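PDB 1UV4: extracellular endo-alpha-(1->5)-L-arabinanase 1 from Bacillus subtilis, which hydrolyses internal alpha-(1->5)-L-arabinofuranosidic linkages in linear and branched arabinan, helping to break down the plant cell wall. Local coordinates for residues Ser53-Pro58 and Leu87-Ser92; Gly102-Thr107 and Gly112-Glu117; Tyr196-Ser201 and Lys233-Gly238; Tyr227-Gly232 and Gly239-Asp244. All coordinates share one frame; numbering follows the deposited sequence.

In the fold
The family 43 glycoside hydrolase fold is a five-bladed beta-propeller, and the contacts form two groups on opposite sides of the chain's centre. Contacts 1 and 2, centres about 10 Å apart, share the blade that holds strands 84-91 and 99-106; contact 1 also reaches the preceding blade, and W114 of contact 2 packs on I54 and L87. Contacts 3 and 4, about 6 Å apart between centres, belong to the blade running from strand 184-192 to strand 241-244 and share its last connecting loop. The side chain of V200 in contact 3 lies about 7 Å from that of E185, the inferred proton donor; the side chain of L87 in contact 1 is about 10 Å from a calcium ion.

Contact 1. Residues Ser53-Pro58 and Leu87-Ser92; sequences SIFTTP and LYYSVS
F55 meets Y89 in an edge-to-face aromatic pair, with I54 and L87 forming a second, purely aliphatic touch beside it. Followed outward from CB, the F55 side chain first presents a ring face lined by CG2 of the preceding I54, 3.7 Å above the plane. Next along the ring, CE2 stands over the centre of the Y89 ring, 3.5 Å from its plane, and CZ, at the tip, lies 3.6 Å from Y89 CE1. The centroids are 4.7 Å apart and the planes make 56°, a tilted version of the T-shape. Y89 offers this face because its CG lies between the backbone N and carbonyl carbon (chi1 62°), and its OH is tied to W62 NE1; W62 also packs edge-to-face with F55. On I54 the delta methyl makes the closer touch: CD1 reaches L87 CD2 tip to tip at 3.8 Å. The backbones themselves stay well separated, 10.2 Å between I54 CA and L87 CA, and side chains alone span the gap. Strand 49-54 is the outermost strand of one propeller blade and strand 84-91 the second strand of the next; L37 of strand 37-42 and A104 of strand 99-106 pack on the same cluster.

Contact 2. Residues Gly102-Thr107 and Gly112-Glu117; sequences GLASST and GGWKDE
The indole of W114 takes S106 CB on one face, and the backbone around A104 and S105 at its rim. S106 CB sits 3.5 Å from the centroid of the six-membered ring and 13° off its normal, a CH-pi contact; S105 N lies in the ring plane at the edge, and A104 CB comes to 3.9 Å from W114 CE3. L87 of the same blade and I54 of the preceding blade also pack on this indole. A second flat group, the carboxylate of E117, receives the hydroxyl of S105: OG donates to OE2 at 2.6 Å, on the anti lone pair. The E117 chain bends at chi2 (-82°), bringing OE2 to S105 OG, while its CB and CG run alongside L103. K115 NZ approaches the same OE2 in a long salt bridge.

These residues belong to the antiparallel beta hairpin of strands 99-106 and 115-123, whose second strand is the outermost of its propeller blade. S105 and K115 form a hydrogen-bonded pair, K115 N reaching S105 O at 2.8 Å and S105 N returning to K115 O; A104 and D116 are the adjacent non-hydrogen-bonded pair. E117 N then bonds to L103 O, which also accepts from a water shared with D116 OD1, an oxygen held in addition by G118 N and W61 NE1. Near the turn, S106 OG donates to G113 O at 2.6 Å, nearly in line with the C=O bond, and is bonded as well to S108 N.

Contact 3. Residues Tyr196-Ser201 and Lys233-Gly238; sequences YYLMVS and KSMLEG
M235 points its thioether across at L198 and V200, two alternate residues of strand 195-203 in a blade of the five-bladed propeller. The M235 and L198 side chains run past each other at a slant: SD lies 4.0 Å from L198 CD2 and equally far from L198 O, with the terminal methyl CE only slightly farther from both. Toward V200 the approach is instead tip to tip, with M235 CE 3.9 Å from CG2 and 4.1 Å from CG1, so the methyl is set against both branches of the valine. The last torsion of M235 is folded (chi3 76°), which turns CE from the sulfur's position beside L198 along the strand to V200. All three residues are buried, and the contact is purely van der Waals. M235 belongs to the loop between strands 212-220 and 241-244, and it also packs on A175 of strand 170-175, as L198 does, so the loop touches both this blade and the one before it. The methionine sits within an ST turn, in which S234 OG accepts a hydrogen bond from L236 N at 3.1 Å, with an N-H...O angle of 149°.

Contact 4. Residues Tyr227-Gly232 and Gly239-Asp244; sequences YLDKSG and GGTILD. With EDO (1,2-ethanediol), chain E.
The carboxylate of D229 works in two directions at once, one oxygen bonding across to G240 and the other holding its own turn. The site lies where the connecting loop enters strand 241-244, the outermost strand of a propeller blade, and D229 opens a type I beta turn that runs to G232. OD2 accepts G240 N on its anti lone pair at 2.9 Å, almost straight at 170°. OD1, meanwhile, takes the hydroxyl of S231 at 2.7 Å from the syn side, a little out of the carboxylate plane, and is also bonded to K233 N; a weak bond from S231 N adds to this. With CG tucked over the main chain, flanked by N and C (chi1 69°), D229 places OD2 toward G240 and OD1 toward S231.

K230 N, from the second residue of the turn, donates to T241 OG1 across the contact at 2.9 Å. That hydroxyl also has a water 2.7 Å away. T241 OG1 lies 3.3 Å from D229 CB, and the T241 methyl CG2 touches the extended chain of K230, 4.0 Å from CD, the two side chains crossing at about a right angle. Y217 of strand 212-220 packs against both. Further along, L243 and D244 both face I215 in a classic beta bulge. D244 OD1 is bonded to G246 N and OD2 to Y293 OH, and the carboxylate also accepts from a 1,2-ethanediol, probably from the crystallisation liquor, which R266 NH2 binds too: O2 donates to OD1 at 2.8 Å and O1 to OD2 at 2.6 Å.

Contact 1. Residues Ser53-Pro58 and Leu87-Ser92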
loop_
_atom_site.group_PDB
_atom_site.type_symbol
_atom_site.label_atom_id
_atom_site.label_comp_id
_atom_site.label_asym_id
_atom_site.label_seq_id
_atom_site.Cartn_x
_atom_site.Cartn_y
_atom_site.Cartn_z
ATOM N N SER A 53 -8.715 -8.139 14.981
ATOM C CA SER A 53 -8.087 -6.987 14.353
ATOM C C SER A 53 -6.957 -6.452 15.208
ATOM O O SER A 53 -6.909 -6.708 16.397
ATOM C CB SER A 53 -9.114 -5.874 14.149
ATOM O OG SER A 53 -10.103 -6.276 13.214
ATOM N N ILE A 54 -6.067 -5.700 14.583
ATOM C CA ILE A 54 -5.025 -4.924 15.222
ATOM C C ILE A 54 -5.641 -3.563 15.547
ATOM O O ILE A 54 -6.378 -3.047 14.750
ATOM C CB ILE A 54 -3.775 -4.849 14.319
ATOM C CG1 ILE A 54 -3.181 -6.268 14.164
ATOM C CG2 ILE A 54 -2.753 -3.923 14.947
ATOM C CD1 ILE A 54 -2.133 -6.393 13.111
ATOM N N PHE A 55 -5.328 -3.002 16.726
ATOM C CA PHE A 55 -5.878 -1.724 17.168
ATOM C C PHE A 55 -7.402 -1.838 17.366
ATOM O O PHE A 55 -8.140 -0.913 17.047
ATOM C CB PHE A 55 -5.525 -0.553 16.266
ATOM C CG PHE A 55 -4.032 -0.391 15.998
ATOM C CD1 PHE A 55 -3.095 -0.522 17.005
ATOM C CD2 PHE A 55 -3.576 -0.117 14.720
ATOM C CE1 PHE A 55 -1.745 -0.391 16.735
ATOM C CE2 PHE A 55 -2.234 -0.004 14.470
ATOM C CZ PHE A 55 -1.323 -0.121 15.466
ATOM N N THR A 56 -7.868 -2.930 17.977
ATOM C CA THR A 56 -9.253 -2.936 18.465
ATOM C C THR A 56 -9.436 -1.813 19.496
ATOM O O THR A 56 -10.542 -1.330 19.678
ATOM C CB THR A 56 -9.652 -4.300 19.083
ATOM O OG1 THR A 56 -8.718 -4.721 20.087
ATOM C CG2 THR A 56 -9.681 -5.359 17.996
ATOM N N THR A 57 -8.345 -1.362 20.131
ATOM C CA THR A 57 -8.315 -0.165 20.960
ATOM C C THR A 57 -7.486 0.870 20.249
ATOM O O THR A 57 -6.358 0.571 19.858
ATOM C CB THR A 57 -7.716 -0.450 22.333
ATOM O OG1 THR A 57 -8.516 -1.438 22.973
ATOM C CG2 THR A 57 -7.754 0.786 23.236
ATOM N N PRO A 58 -7.985 2.079 20.022
ATOM C CA PRO A 58 -7.179 3.077 19.340
ATOM C C PRO A 58 -6.008 3.574 20.200
ATOM O O PRO A 58 -6.032 3.482 21.386
ATOM C CB PRO A 58 -8.194 4.229 19.086
ATOM C CG PRO A 58 -9.229 4.031 20.029
ATOM C CD PRO A 58 -9.300 2.595 20.427
ATOM N N LEU A 87 4.997 -2.666 10.886
ATOM C CA LEU A 87 3.663 -2.461 10.408
ATOM C C LEU A 87 3.402 -0.961 10.299
ATOM O O LEU A 87 3.290 -0.296 11.336
ATOM C CB LEU A 87 2.636 -3.118 11.388
ATOM C CG LEU A 87 1.148 -2.907 11.073
ATOM C CD1 LEU A 87 0.818 -3.464 9.700
ATOM C CD2 LEU A 87 0.243 -3.545 12.116
ATOM N N TYR A 88 3.422 -0.427 9.073
ATOM C CA TYR A 88 3.061 0.967 8.834
ATOM C C TYR A 88 1.549 0.973 8.533
ATOM O O TYR A 88 1.018 0.039 7.915
ATOM C CB TYR A 88 3.849 1.573 7.679
ATOM C CG TYR A 88 5.324 1.746 7.989
ATOM C CD1 TYR A 88 6.227 0.717 7.802
ATOM C CD2 TYR A 88 5.820 2.934 8.471
ATOM C CE1 TYR A 88 7.567 0.862 8.097
ATOM C CE2 TYR A 88 7.171 3.087 8.738
ATOM C CZ TYR A 88 8.033 2.046 8.594
ATOM O OH TYR A 88 9.341 2.212 8.870
ATOM N N TYR A 89 0.838 2.022 8.904
ATOM C CA TYR A 89 -0.612 2.068 8.687
ATOM C C TYR A 89 -1.039 3.541 8.642
ATOM O O TYR A 89 -0.288 4.419 9.059
ATOM C CB TYR A 89 -1.348 1.277 9.786
ATOM C CG TYR A 89 -1.094 1.874 11.128
ATOM C CD1 TYR A 89 0.016 1.512 11.878
ATOM C CD2 TYR A 89 -1.911 2.870 11.629
ATOM C CE1 TYR A 89 0.288 2.112 13.076
ATOM C CE2 TYR A 89 -1.664 3.463 12.789
ATOM C CZ TYR A 89 -0.553 3.101 13.546
ATOM O OH TYR A 89 -0.299 3.720 14.767
ATOM N N SER A 90 -2.289 3.782 8.246
ATOM C CA SER A 90 -2.782 5.139 8.017
ATOM C C SER A 90 -3.916 5.462 8.985
ATOM O O SER A 90 -4.815 4.635 9.223
ATOM C CB SER A 90 -3.349 5.326 6.589
ATOM O OG SER A 90 -2.567 4.671 5.628
ATOM N N VAL A 91 -3.875 6.673 9.558
ATOM C CA VAL A 91 -4.945 7.203 10.374
ATOM C C VAL A 91 -5.509 8.424 9.627
ATOM O O VAL A 91 -4.770 9.333 9.349
ATOM C CB VAL A 91 -4.369 7.676 11.733
ATOM C CG1 VAL A 91 -5.449 8.283 12.576
ATOM C CG2 VAL A 91 -3.645 6.543 12.435
ATOM N N SER A 92 -6.790 8.429 9.298
ATOM C CA SER A 92 -7.303 9.524 8.470
ATOM C C SER A 92 -8.805 9.559 8.563
ATOM O O SER A 92 -9.419 8.885 9.387
ATOM C CB SER A 92 -6.814 9.261 7.039
ATOM O OG SER A 92 -7.128 10.321 6.156
#

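Contact 2. Residues Gly102-Thr107 and Gly112-Glu117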
loop_
_atom_site.group_PDB
_atom_site.type_symbol
_atom_site.label_atom_id
_atom_site.label_comp_id
_atom_site.label_asym_id
_atom_site.label_seq_id
_atom_site.Cartn_x
_atom_site.Cartn_y
_atom_site.Cartn_z
ATOM N N GLY A 102 1.371 5.854 11.071
ATOM C CA GLY A 102 1.958 5.345 12.302
ATOM C C GLY A 102 2.731 4.063 12.022
ATOM O O GLY A 102 2.686 3.493 10.927
ATOM N N LEU A 103 3.463 3.643 13.017
ATOM C CA LEU A 103 4.307 2.429 12.949
ATOM C C LEU A 103 4.126 1.619 14.208
ATOM O O LEU A 103 4.175 2.168 15.331
ATOM C CB LEU A 103 5.800 2.801 12.837
ATOM C CG LEU A 103 6.815 1.659 12.809
ATOM C CD1 LEU A 103 6.627 0.808 11.614
ATOM C CD2 LEU A 103 8.273 2.251 12.862
ATOM N N ALA A 104 3.978 0.313 14.033
ATOM C CA ALA A 104 4.023 -0.605 15.151
ATOM C C ALA A 104 4.972 -1.736 14.838
ATOM O O ALA A 104 5.232 -2.019 13.694
ATOM C CB ALA A 104 2.647 -1.170 15.423
ATOM N N SER A 105 5.434 -2.424 15.869
ATOM C CA SER A 105 6.391 -3.504 15.651
ATOM C C SER A 105 6.004 -4.732 16.456
ATOM O O SER A 105 5.338 -4.627 17.483
ATOM C CB SER A 105 7.840 -3.062 15.974
ATOM O OG SER A 105 7.998 -2.694 17.332
ATOM N N SER A 106 6.457 -5.903 16.017
ATOM C CA SER A 106 6.160 -7.169 16.713
ATOM C C SER A 106 7.199 -8.211 16.351
ATOM O O SER A 106 7.845 -8.121 15.318
ATOM C CB SER A 106 4.793 -7.727 16.299
ATOM O OG SER A 106 4.471 -8.876 17.055
ATOM N N THR A 107 7.352 -9.229 17.185
ATOM C CA THR A 107 8.131 -10.389 16.792
ATOM C C THR A 107 7.242 -11.541 16.392
ATOM O O THR A 107 7.764 -12.586 16.067
ATOM C CB THR A 107 9.098 -10.847 17.911
ATOM O OG1 THR A 107 8.399 -10.969 19.153
ATOM C CG2 THR A 107 10.166 -9.800 18.164
ATOM N N GLY A 112 -0.239 -11.626 17.999
ATOM C CA GLY A 112 -1.110 -10.459 17.951
ATOM C C GLY A 112 -0.699 -9.321 18.879
ATOM O O GLY A 112 -1.522 -8.455 19.178
ATOM N N GLY A 113 0.543 -9.344 19.361
ATOM C CA GLY A 113 1.054 -8.304 20.244
ATOM C C GLY A 113 1.859 -7.294 19.418
ATOM O O GLY A 113 2.794 -7.691 18.695
ATOM N N TRP A 114 1.494 -6.014 19.517
ATOM C CA TRP A 114 2.135 -4.936 18.746
ATOM C C TRP A 114 2.598 -3.784 19.651
ATOM O O TRP A 114 1.869 -3.299 20.502
ATOM C CB TRP A 114 1.211 -4.408 17.631
ATOM C CG TRP A 114 0.989 -5.444 16.609
ATOM C CD1 TRP A 114 -0.010 -6.394 16.582
ATOM C CD2 TRP A 114 1.790 -5.679 15.462
ATOM N NE1 TRP A 114 0.144 -7.203 15.479
ATOM C CE2 TRP A 114 1.250 -6.803 14.784
ATOM C CE3 TRP A 114 2.939 -5.075 14.944
ATOM C CZ2 TRP A 114 1.773 -7.281 13.609
ATOM C CZ3 TRP A 114 3.483 -5.573 13.764
ATOM C CH2 TRP A 114 2.904 -6.683 13.121
ATOM N N LYS A 115 3.840 -3.371 19.473
ATOM C CA LYS A 115 4.403 -2.234 20.188
ATOM C C LYS A 115 4.172 -0.950 19.355
ATOM O O LYS A 115 4.499 -0.894 18.175
ATOM C CB LYS A 115 5.896 -2.419 20.359
ATOM C CG LYS A 115 6.610 -1.298 21.110
ATOM C CD LYS A 115 8.107 -1.602 21.202
ATOM C CE LYS A 115 8.960 -0.335 21.344
ATOM N NZ LYS A 115 10.415 -0.655 21.639
ATOM N N ASP A 116 3.612 0.064 19.989
ATOM C CA ASP A 116 3.422 1.376 19.398
ATOM C C ASP A 116 4.764 2.121 19.277
ATOM O O ASP A 116 5.378 2.478 20.280
ATOM C CB ASP A 116 2.412 2.162 20.256
ATOM C CG ASP A 116 2.151 3.543 19.768
ATOM O OD1 ASP A 116 2.433 3.860 18.595
ATOM O OD2 ASP A 116 1.716 4.384 20.595
ATOM N N GLU A 117 5.194 2.331 18.030
ATOM C CA GLU A 117 6.391 3.108 17.728
ATOM C C GLU A 117 6.130 4.563 17.393
ATOM O O GLU A 117 7.072 5.356 17.254
ATOM C CB GLU A 117 7.144 2.472 16.549
ATOM C CG GLU A 117 7.535 1.002 16.762
ATOM C CD GLU A 117 8.799 0.780 17.557
ATOM O OE1 GLU A 117 9.502 1.784 17.909
ATOM O OE2 GLU A 117 9.063 -0.423 17.916
HETATM O O HOH W 1 1.593 2.644 16.219
HETATM O O HOH W 2 5.816 -8.946 19.788
#

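Contact 3. Residues Tyr196-Ser201 and Lys233-Gly238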
loop_
_atom_site.group_PDB
_atom_site.type_symbol
_atom_site.label_atom_id
_atom_site.label_comp_id
_atom_site.label_asym_id
_atom_site.label_seq_id
_atom_site.Cartn_x
_atom_site.Cartn_y
_atom_site.Cartn_z
ATOM N N TYR A 196 14.788 0.133 -10.025
ATOM C CA TYR A 196 13.675 0.397 -9.119
ATOM C C TYR A 196 12.384 0.403 -9.916
ATOM O O TYR A 196 12.294 1.004 -10.983
ATOM C CB TYR A 196 13.882 1.711 -8.374
ATOM C CG TYR A 196 15.089 1.640 -7.458
ATOM C CD1 TYR A 196 15.011 1.066 -6.195
ATOM C CD2 TYR A 196 16.314 2.135 -7.868
ATOM C CE1 TYR A 196 16.109 0.992 -5.340
ATOM C CE2 TYR A 196 17.424 2.065 -7.032
ATOM C CZ TYR A 196 17.322 1.500 -5.757
ATOM O OH TYR A 196 18.426 1.448 -4.926
ATOM N N TYR A 197 11.383 -0.303 -9.405
ATOM C CA TYR A 197 10.050 -0.332 -9.994
ATOM C C TYR A 197 9.032 0.237 -9.050
ATOM O O TYR A 197 8.999 -0.162 -7.878
ATOM C CB TYR A 197 9.622 -1.757 -10.374
ATOM C CG TYR A 197 10.467 -2.356 -11.473
ATOM C CD1 TYR A 197 10.150 -2.174 -12.830
ATOM C CD2 TYR A 197 11.620 -3.079 -11.161
ATOM C CE1 TYR A 197 10.956 -2.699 -13.830
ATOM C CE2 TYR A 197 12.456 -3.606 -12.185
ATOM C CZ TYR A 197 12.112 -3.426 -13.508
ATOM O OH TYR A 197 12.902 -3.947 -14.513
ATOM N N LEU A 198 8.223 1.153 -9.547
ATOM C CA LEU A 198 7.112 1.753 -8.805
ATOM C C LEU A 198 5.797 1.342 -9.468
ATOM O O LEU A 198 5.621 1.536 -10.664
ATOM C CB LEU A 198 7.211 3.246 -8.810
ATOM C CG LEU A 198 6.057 3.991 -8.143
ATOM C CD1 LEU A 198 5.959 3.725 -6.649
ATOM C CD2 LEU A 198 6.229 5.492 -8.383
ATOM N N MET A 199 4.894 0.737 -8.720
ATOM C CA MET A 199 3.522 0.563 -9.137
ATOM C C MET A 199 2.629 1.471 -8.299
ATOM O O MET A 199 2.876 1.665 -7.118
ATOM C CB MET A 199 3.047 -0.862 -8.935
ATOM C CG MET A 199 3.835 -1.875 -9.612
ATOM S SD MET A 199 3.027 -3.520 -9.427
ATOM C CE MET A 199 4.095 -4.541 -10.378
ATOM N N VAL A 200 1.618 2.060 -8.931
ATOM C CA VAL A 200 0.628 2.860 -8.236
ATOM C C VAL A 200 -0.762 2.413 -8.704
ATOM O O VAL A 200 -0.912 1.758 -9.729
ATOM C CB VAL A 200 0.809 4.374 -8.485
ATOM C CG1 VAL A 200 2.158 4.814 -8.068
ATOM C CG2 VAL A 200 0.575 4.724 -9.942
ATOM N N SER A 201 -1.773 2.682 -7.886
ATOM C CA SER A 201 -3.155 2.595 -8.325
ATOM C C SER A 201 -3.580 3.938 -8.923
ATOM O O SER A 201 -3.419 4.960 -8.274
ATOM C CB SER A 201 -4.035 2.237 -7.133
ATOM O OG SER A 201 -3.691 0.967 -6.625
ATOM N N LYS A 233 7.521 7.915 -20.740
ATOM C CA LYS A 233 6.868 9.004 -20.055
ATOM C C LYS A 233 7.055 8.882 -18.540
ATOM O O LYS A 233 6.895 7.826 -17.912
ATOM C CB LYS A 233 5.389 9.054 -20.420
ATOM C CG LYS A 233 4.708 10.270 -19.859
ATOM C CD LYS A 233 3.466 10.617 -20.559
ATOM C CE LYS A 233 2.750 11.722 -19.807
ATOM N NZ LYS A 233 1.906 12.589 -20.663
ATOM N N SER A 234 7.412 10.004 -17.943
ATOM C CA SER A 234 7.629 10.114 -16.518
ATOM C C SER A 234 6.342 9.958 -15.728
ATOM O O SER A 234 5.334 10.585 -16.054
ATOM C CB SER A 234 8.259 11.467 -16.190
ATOM O OG SER A 234 8.400 11.657 -14.797
ATOM N N MET A 235 6.428 9.227 -14.647
ATOM C CA MET A 235 5.306 9.051 -13.726
ATOM C C MET A 235 4.971 10.327 -13.001
ATOM O O MET A 235 3.875 10.446 -12.451
ATOM C CB MET A 235 5.553 7.874 -12.756
ATOM C CG MET A 235 5.656 6.535 -13.457
ATOM S SD MET A 235 5.661 5.153 -12.309
ATOM C CE MET A 235 3.925 5.040 -11.813
ATOM N N LEU A 236 5.866 11.298 -12.986
ATOM C CA LEU A 236 5.499 12.641 -12.448
ATOM C C LEU A 236 4.558 13.436 -13.347
ATOM O O LEU A 236 3.947 14.413 -12.912
ATOM C CB LEU A 236 6.745 13.447 -12.204
ATOM C CG LEU A 236 7.584 13.051 -11.017
ATOM C CD1 LEU A 236 8.799 13.971 -11.079
ATOM C CD2 LEU A 236 6.820 13.239 -9.694
ATOM N N GLU A 237 4.481 13.051 -14.625
ATOM C CA GLU A 237 3.581 13.656 -15.599
ATOM C C GLU A 237 2.436 12.738 -15.996
ATOM O O GLU A 237 1.921 12.797 -17.118
ATOM C CB GLU A 237 4.392 14.062 -16.817
ATOM C CG GLU A 237 5.465 15.080 -16.462
ATOM C CD GLU A 237 4.898 16.433 -15.977
ATOM O OE1 GLU A 237 3.728 16.819 -16.294
ATOM O OE2 GLU A 237 5.652 17.145 -15.257
ATOM N N GLY A 238 2.029 11.872 -15.069
ATOM C CA GLY A 238 0.886 11.017 -15.306
ATOM C C GLY A 238 1.231 9.782 -16.109
ATOM O O GLY A 238 0.344 8.983 -16.467
#

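Contact 4. Residues Tyr227-Gly232 and Gly239-Asp244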
loop_
_atom_site.group_PDB
_atom_site.type_symbol
_atom_site.label_atom_id
_atom_site.label_comp_id
_atom_site.label_asym_id
_atom_site.label_seq_id
_atom_site.Cartn_x
_atom_site.Cartn_y
_atom_site.Cartn_z
ATOM N N TYR A 227 10.775 7.807 -12.513
ATOM C CA TYR A 227 10.210 6.541 -12.944
ATOM C C TYR A 227 9.574 6.737 -14.333
ATOM O O TYR A 227 8.704 7.567 -14.505
ATOM C CB TYR A 227 9.198 5.993 -11.926
ATOM C CG TYR A 227 9.890 5.551 -10.654
ATOM C CD1 TYR A 227 10.177 6.452 -9.622
ATOM C CD2 TYR A 227 10.247 4.236 -10.479
ATOM C CE1 TYR A 227 10.871 6.051 -8.504
ATOM C CE2 TYR A 227 10.864 3.806 -9.337
ATOM C CZ TYR A 227 11.202 4.710 -8.343
ATOM O OH TYR A 227 11.851 4.310 -7.218
ATOM N N LEU A 228 10.027 5.988 -15.309
ATOM C CA LEU A 228 9.581 6.103 -16.697
ATOM C C LEU A 228 8.764 4.870 -17.063
ATOM O O LEU A 228 9.130 3.753 -16.674
ATOM C CB LEU A 228 10.784 6.208 -17.650
ATOM C CG LEU A 228 11.740 7.350 -17.374
ATOM C CD1 LEU A 228 12.807 7.336 -18.462
ATOM C CD2 LEU A 228 11.045 8.712 -17.290
ATOM N N ASP A 229 7.663 5.066 -17.777
ATOM C CA ASP A 229 6.896 3.947 -18.284
ATOM C C ASP A 229 7.481 3.369 -19.578
ATOM O O ASP A 229 8.526 3.825 -20.044
ATOM C CB ASP A 229 5.397 4.298 -18.378
ATOM C CG ASP A 229 5.056 5.294 -19.427
ATOM O OD1 ASP A 229 5.783 5.455 -20.444
ATOM O OD2 ASP A 229 3.953 5.894 -19.413
ATOM N N LYS A 230 6.846 2.335 -20.136
ATOM C CA LYS A 230 7.408 1.662 -21.320
ATOM C C LYS A 230 7.541 2.588 -22.525
ATOM O O LYS A 230 8.404 2.386 -23.385
ATOM C CB LYS A 230 6.596 0.454 -21.734
ATOM C CG LYS A 230 6.686 -0.725 -20.822
ATOM C CD LYS A 230 6.045 -1.915 -21.467
ATOM C CE LYS A 230 5.968 -3.032 -20.504
ATOM N NZ LYS A 230 5.123 -4.159 -20.956
ATOM N N SER A 231 6.690 3.600 -22.589
ATOM C CA SER A 231 6.747 4.604 -23.661
ATOM C C SER A 231 7.784 5.698 -23.413
ATOM O O SER A 231 7.991 6.535 -24.270
ATOM C CB SER A 231 5.368 5.249 -23.856
ATOM O OG SER A 231 5.121 6.272 -22.903
ATOM N N GLY A 232 8.400 5.716 -22.236
ATOM C CA GLY A 232 9.358 6.755 -21.860
ATOM C C GLY A 232 8.807 7.950 -21.074
ATOM O O GLY A 232 9.562 8.877 -20.755
ATOM N N GLY A 239 2.529 9.560 -16.329
ATOM C CA GLY A 239 2.945 8.311 -16.963
ATOM C C GLY A 239 2.697 7.087 -16.081
ATOM O O GLY A 239 2.440 7.168 -14.876
ATOM N N GLY A 240 2.823 5.926 -16.700
ATOM C CA GLY A 240 2.582 4.648 -16.043
ATOM C C GLY A 240 1.924 3.702 -17.027
ATOM O O GLY A 240 0.885 3.992 -17.640
ATOM N N THR A 241 2.576 2.557 -17.245
ATOM C CA THR A 241 2.074 1.535 -18.119
ATOM C C THR A 241 1.085 0.703 -17.332
ATOM O O THR A 241 1.313 0.427 -16.178
ATOM C CB THR A 241 3.268 0.667 -18.624
ATOM O OG1 THR A 241 4.151 1.470 -19.423
ATOM C CG2 THR A 241 2.819 -0.452 -19.513
ATOM N N ILE A 242 -0.002 0.284 -17.974
ATOM C CA ILE A 242 -1.091 -0.381 -17.293
ATOM C C ILE A 242 -0.822 -1.872 -17.281
ATOM O O ILE A 242 -0.781 -2.550 -18.332
ATOM C CB ILE A 242 -2.457 -0.040 -17.925
ATOM C CG1 ILE A 242 -2.694 1.511 -17.993
ATOM C CG2 ILE A 242 -3.554 -0.793 -17.200
ATOM C CD1 ILE A 242 -2.504 2.265 -16.733
ATOM N N LEU A 243 -0.665 -2.367 -16.067
ATOM C CA LEU A 243 -0.600 -3.795 -15.784
ATOM C C LEU A 243 -1.957 -4.455 -15.802
ATOM O O LEU A 243 -2.102 -5.577 -16.285
ATOM C CB LEU A 243 -0.002 -4.031 -14.410
ATOM C CG LEU A 243 0.243 -5.506 -14.023
ATOM C CD1 LEU A 243 1.295 -6.143 -14.930
ATOM C CD2 LEU A 243 0.600 -5.583 -12.584
ATOM N N ASP A 244 -2.966 -3.749 -15.293
ATOM C CA ASP A 244 -4.251 -4.398 -15.024
ATOM C C ASP A 244 -5.303 -3.329 -14.957
ATOM O O ASP A 244 -5.188 -2.388 -14.175
ATOM C CB ASP A 244 -4.110 -5.090 -13.676
ATOM C CG ASP A 244 -5.253 -6.037 -13.309
ATOM O OD1 ASP A 244 -6.346 -6.020 -13.909
ATOM O OD2 ASP A 244 -5.096 -6.878 -12.384
HETATM C C1 EDO E . -8.393 -8.051 -11.857
HETATM O O1 EDO E . -7.089 -8.147 -11.297
HETATM C C2 EDO E . -8.518 -8.929 -13.077
HETATM O O2 EDO E . -7.994 -8.264 -14.213
HETATM O O HOH W 3 3.475 2.712 -21.693
#